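Local coordinates for mirolysin (Tannerella forsythia, PDB 6R7V), which is a zinc-dependent metallopeptidase of the pappalysin family of metzincins, captured here as a latent zymogen whose zinc is blocked by a cysteine of the propeptide, at residues E126-S129 / D133-K136; N143-T148 / N153-N158. The protein carries 1 engineered substitution. All coordinates share one frame; numbering follows the deposited sequence.

Contact 1: residues E126-S129 / D133-K136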
loop_
_atom_site.group_PDB
_atom_site.type_symbol
_atom_site.label_atom_id
_atom_site.label_comp_id
_atom_site.label_asym_id
_atom_site.label_seq_id
_atom_site.Cartn_x
_atom_site.Cartn_y
_atom_site.Cartn_z
ATOM N N GLU A 126 6.702 0.275 23.529
ATOM C CA GLU A 126 5.296 0.680 23.656
ATOM C C GLU A 126 4.721 1.215 22.349
ATOM O O GLU A 126 3.576 0.908 22.009
ATOM C CB GLU A 126 5.143 1.733 24.747
ATOM C CG GLU A 126 5.073 1.128 26.138
ATOM C CD GLU A 126 4.359 1.986 27.165
ATOM O OE1 GLU A 126 3.670 1.407 28.036
ATOM O OE2 GLU A 126 4.472 3.232 27.097
ATOM N N THR A 127 5.502 2.026 21.635
ATOM C CA THR A 127 5.062 2.641 20.391
ATOM C C THR A 127 6.199 2.606 19.370
ATOM O O THR A 127 7.318 2.991 19.733
ATOM C CB THR A 127 4.604 4.099 20.651
ATOM O OG1 THR A 127 3.667 4.131 21.728
ATOM C CG2 THR A 127 3.988 4.759 19.414
ATOM N N PHE A 128 5.922 2.184 18.114
ATOM C CA PHE A 128 6.954 2.126 17.089
ATOM C C PHE A 128 6.987 3.419 16.334
ATOM O O PHE A 128 5.972 4.113 16.223
ATOM C CB PHE A 128 6.719 0.943 16.155
ATOM C CG PHE A 128 7.086 -0.342 16.858
ATOM C CD1 PHE A 128 6.142 -1.043 17.596
ATOM C CD2 PHE A 128 8.408 -0.783 16.891
ATOM C CE1 PHE A 128 6.502 -2.188 18.317
ATOM C CE2 PHE A 128 8.768 -1.933 17.594
ATOM C CZ PHE A 128 7.808 -2.653 18.277
ATOM N N SER A 129 8.158 3.733 15.801
ATOM C CA SER A 129 8.430 4.972 15.096
ATOM C C SER A 129 8.710 4.716 13.628
ATOM O O SER A 129 9.535 3.865 13.288
ATOM C CB SER A 129 9.628 5.668 15.747
ATOM O OG SER A 129 10.339 6.528 14.874
ATOM N N ASP A 133 12.103 2.999 11.902
ATOM C CA ASP A 133 11.780 1.703 11.261
ATOM C C ASP A 133 12.064 0.566 12.256
ATOM O O ASP A 133 12.374 -0.566 11.868
ATOM C CB ASP A 133 12.592 1.496 9.952
ATOM C CG ASP A 133 11.801 1.600 8.666
ATOM O OD1 ASP A 133 10.550 1.514 8.727
ATOM O OD2 ASP A 133 12.424 1.754 7.609
ATOM N N ASN A 134 11.948 0.860 13.560
ATOM C CA ASN A 134 12.305 -0.120 14.574
ATOM C C ASN A 134 11.407 -1.375 14.577
ATOM O O ASN A 134 11.850 -2.430 15.057
ATOM C CB ASN A 134 12.393 0.495 15.985
ATOM C CG ASN A 134 11.247 1.376 16.472
ATOM O OD1 ASN A 134 10.414 1.880 15.705
ATOM N ND2 ASN A 134 11.204 1.610 17.788
ATOM N N VAL A 135 10.184 -1.303 14.004
ATOM C CA VAL A 135 9.339 -2.515 14.002
ATOM C C VAL A 135 9.942 -3.594 13.072
ATOM O O VAL A 135 9.586 -4.773 13.167
ATOM C CB VAL A 135 7.865 -2.164 13.604
ATOM C CG1 VAL A 135 7.732 -1.920 12.094
ATOM C CG2 VAL A 135 6.895 -3.268 14.031
ATOM N N LYS A 136 10.847 -3.177 12.170
ATOM C CA LYS A 136 11.388 -4.069 11.152
ATOM C C LYS A 136 12.691 -4.711 11.569
ATOM O O LYS A 136 13.304 -5.422 10.765
ATOM C CB LYS A 136 11.598 -3.274 9.843
ATOM C CG LYS A 136 10.321 -2.620 9.358
ATOM C CD LYS A 136 10.558 -1.879 8.054
ATOM C CE LYS A 136 9.262 -1.246 7.566
ATOM N NZ LYS A 136 9.495 -0.237 6.490
HETATM O O HOH W 1 9.790 3.835 19.126
HETATM O O HOH W 2 8.713 1.159 12.953
#
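F128 lays its ring against V135, the two side chains crossing at about a right angle. CG2 of V135 stands over the middle of the ring, 4.0 Å from its centroid and 9° off the normal, a CH-pi contact on one face. CB of V135 lies over the same face, 3.6 Å from CD2 of F128; at the ring's edge, near its plane, sits OD1 of N134. N134 and V135 belong to the short 3-10 turn 134-136, and their side chains face the 126-129 backbone and ring. N134 turns its amide back onto 126-129, with CG between its own backbone N and carbonyl carbon (chi1 49°). Its OD1 then accepts the backbone N-H of S129 at 2.9 Å, nearly straight at 169° and on a lone pair in the carbonyl plane. ND2 reaches the carbonyl of T127 through a water, and a second water joins O of S129 to N of V135. A weak bond, D133 N to S129 O at 3.0 Å, also spans the two segments. Beneath this loop lies the sheet: F128 and V135 both rest on C157 of strand 152-157 and V54 of strand 45-55, and V135 also touches V183 of strand 182-185.

Contact 2: residues N143-T148 / N153-N158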
loop_
_atom_site.group_PDB
_atom_site.type_symbol
_atom_site.label_atom_id
_atom_site.label_comp_id
_atom_site.label_asym_id
_atom_site.label_seq_id
_atom_site.Cartn_x
_atom_site.Cartn_y
_atom_site.Cartn_z
ATOM N N ASN A 143 10.644 -7.137 14.431
ATOM C CA ASN A 143 10.922 -8.464 13.866
ATOM C C ASN A 143 11.526 -8.315 12.471
ATOM O O ASN A 143 10.955 -7.616 11.620
ATOM C CB ASN A 143 9.656 -9.354 13.834
ATOM C CG ASN A 143 9.953 -10.806 13.528
ATOM O OD1 ASN A 143 9.281 -11.457 12.716
ATOM N ND2 ASN A 143 10.989 -11.348 14.116
ATOM N N ASN A 144 12.703 -8.917 12.245
ATOM C CA ASN A 144 13.360 -8.825 10.936
ATOM C C ASN A 144 12.460 -9.292 9.801
ATOM O O ASN A 144 11.685 -10.241 9.955
ATOM C CB ASN A 144 14.620 -9.685 10.893
ATOM C CG ASN A 144 15.770 -9.204 11.733
ATOM O OD1 ASN A 144 15.757 -8.124 12.332
ATOM N ND2 ASN A 144 16.835 -10.006 11.781
ATOM N N ALA A 145 12.590 -8.647 8.646
ATOM C CA ALA A 145 11.851 -9.056 7.472
ATOM C C ALA A 145 12.282 -10.436 6.995
ATOM O O ALA A 145 13.428 -10.859 7.209
ATOM C CB ALA A 145 12.108 -8.043 6.361
ATOM N N TRP A 146 11.353 -11.127 6.339
ATOM C CA TRP A 146 11.612 -12.332 5.586
ATOM C C TRP A 146 12.019 -11.900 4.200
ATOM O O TRP A 146 11.347 -11.021 3.626
ATOM C CB TRP A 146 10.353 -13.185 5.483
ATOM C CG TRP A 146 9.938 -13.886 6.744
ATOM C CD1 TRP A 146 10.420 -13.709 8.019
ATOM C CD2 TRP A 146 8.943 -14.903 6.830
ATOM N NE1 TRP A 146 9.840 -14.634 8.872
ATOM C CE2 TRP A 146 8.878 -15.325 8.180
ATOM C CE3 TRP A 146 8.173 -15.588 5.876
ATOM C CZ2 TRP A 146 8.036 -16.358 8.593
ATOM C CZ3 TRP A 146 7.271 -16.534 6.305
ATOM C CH2 TRP A 146 7.233 -16.938 7.643
ATOM N N ASN A 147 13.062 -12.541 3.648
ATOM C CA ASN A 147 13.594 -12.272 2.303
ATOM C C ASN A 147 12.621 -11.369 1.455
ATOM O O ASN A 147 11.666 -11.871 0.849
ATOM C CB ASN A 147 13.851 -13.583 1.582
ATOM C CG ASN A 147 14.536 -13.387 0.244
ATOM O OD1 ASN A 147 14.660 -12.264 -0.281
ATOM N ND2 ASN A 147 14.917 -14.497 -0.368
ATOM N N THR A 148 12.916 -10.048 1.361
ATOM C CA THR A 148 12.008 -9.103 0.703
ATOM C C THR A 148 11.944 -9.268 -0.820
ATOM O O THR A 148 11.084 -8.642 -1.456
ATOM C CB THR A 148 12.337 -7.663 1.085
ATOM O OG1 THR A 148 13.682 -7.388 0.698
ATOM C CG2 THR A 148 12.165 -7.417 2.566
ATOM N N ASN A 153 6.278 -8.255 3.226
ATOM C CA ASN A 153 6.254 -8.191 4.682
ATOM C C ASN A 153 5.310 -7.094 5.146
ATOM O O ASN A 153 5.479 -5.930 4.745
ATOM C CB ASN A 153 7.643 -7.890 5.224
ATOM C CG ASN A 153 8.620 -9.006 5.060
ATOM O OD1 ASN A 153 8.905 -9.767 5.997
ATOM N ND2 ASN A 153 9.158 -9.148 3.870
ATOM N N ILE A 154 4.310 -7.470 5.952
ATOM C CA ILE A 154 3.363 -6.534 6.521
ATOM C C ILE A 154 3.512 -6.577 8.021
ATOM O O ILE A 154 3.197 -7.624 8.625
ATOM C CB ILE A 154 1.909 -6.840 6.136
ATOM C CG1 ILE A 154 1.702 -6.904 4.603
ATOM C CG2 ILE A 154 1.005 -5.787 6.793
ATOM C CD1 ILE A 154 0.209 -7.253 4.194
ATOM N N TRP A 155 4.030 -5.498 8.632
ATOM C CA TRP A 155 4.180 -5.457 10.085
ATOM C C TRP A 155 2.947 -4.816 10.665
ATOM O O TRP A 155 2.450 -3.831 10.089
ATOM C CB TRP A 155 5.428 -4.654 10.471
ATOM C CG TRP A 155 6.717 -5.341 10.198
ATOM C CD1 TRP A 155 7.468 -6.040 11.099
ATOM C CD2 TRP A 155 7.511 -5.240 9.002
ATOM N NE1 TRP A 155 8.649 -6.456 10.515
ATOM C CE2 TRP A 155 8.682 -6.004 9.211
ATOM C CE3 TRP A 155 7.318 -4.629 7.742
ATOM C CZ2 TRP A 155 9.692 -6.100 8.245
ATOM C CZ3 TRP A 155 8.301 -4.763 6.773
ATOM C CH2 TRP A 155 9.491 -5.454 7.038
ATOM N N VAL A 156 2.417 -5.379 11.765
ATOM C CA VAL A 156 1.249 -4.839 12.455
ATOM C C VAL A 156 1.664 -4.496 13.864
ATOM O O VAL A 156 2.237 -5.359 14.543
ATOM C CB VAL A 156 0.100 -5.860 12.437
ATOM C CG1 VAL A 156 -1.127 -5.315 13.169
ATOM C CG2 VAL A 156 -0.249 -6.260 10.996
ATOM N N CYS A 157 1.522 -3.227 14.271
ATOM C CA CYS A 157 2.032 -2.802 15.558
ATOM C C CYS A 157 1.311 -1.545 16.033
ATOM O O CYS A 157 0.489 -0.978 15.287
ATOM C CB CYS A 157 3.532 -2.535 15.438
ATOM S SG CYS A 157 3.934 -1.096 14.414
ATOM N N ASN A 158 1.703 -1.064 17.212
ATOM C CA ASN A 158 1.195 0.212 17.700
ATOM C C ASN A 158 2.033 1.359 17.119
ATOM O O ASN A 158 3.189 1.512 17.497
ATOM C CB ASN A 158 1.235 0.256 19.207
ATOM C CG ASN A 158 0.724 1.562 19.740
ATOM O OD1 ASN A 158 -0.166 2.176 19.137
ATOM N ND2 ASN A 158 1.284 2.011 20.873
#
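The 143-148 segment has no regular structure and passes beside strand 153-157 without a backbone-to-backbone hydrogen bond between the two, the CA atoms of A145 and N153 coming to 6.3 Å while those of N143 and W155 stay 8.3 Å apart. Side chains of the strand therefore bridge the gap. N153 and W155, two residues apart, both direct CB toward the loop and both hold CG anti to the carbonyl carbon (chi1 -70° and -73°). The amide of N153 grips W146 at both ends of its backbone: OD1 takes the N-H of W146 at 2.8 Å, the donor tilted from the carbonyl plane, while ND2 donates a hydrogen bond to O of W146 at 2.9 Å. That second bond lies close to the amide plane of N153 and in the carbonyl plane of W146. W155 works through its indole edge. NE1 points at O of N143, 2.8 Å away and 9° out of the ring plane, and farther along that edge CB of A145 packs 3.6 Å from CZ2. T148 adds its methyl, CG2, at 3.7 Å from ND2 of N153, the side chains crossing at about a right angle.

Beyond the pair, OD1 of N153 also accepts a bond from NE2 of H52 on strand 45-55, and the ring of H52 meets both W155 and W146, the latter edge-to-face. The chemistry is thus one of buried polar groups matched to main chain: both ends of the N153 amide and the indole N-H of W155 are met by loop atoms, OD1 being shared with H52. Two N-H groups and one carbonyl oxygen on the strand side chains probably fix the path of an irregular loop, and the bonds to W146 and H52 give the N153 amide one defined rotation.

How the contacts relate
Leaving strand 118-122, the chain enters a long loop that carries contact 1, where 126-129 and 133-136 close a short loop over three intervening residues. It then runs through 143-148 and returns as strand 152-157, closing contact 2 over four residues. The two closures follow in series, neither enclosing the other, with centres about 11 Å apart. They nevertheless meet: E126 O lies 2.8 Å from N158 ND2 and F128 N 2.9 Å from N158 O, both probable hydrogen bonds, and V135 is backbone hydrogen-bonded to N143. Thus 126-129 is tied to N158, just past strand 152-157, while 133-136 packs on W155 within it (V135 O to W155 CD1, 3.2 Å).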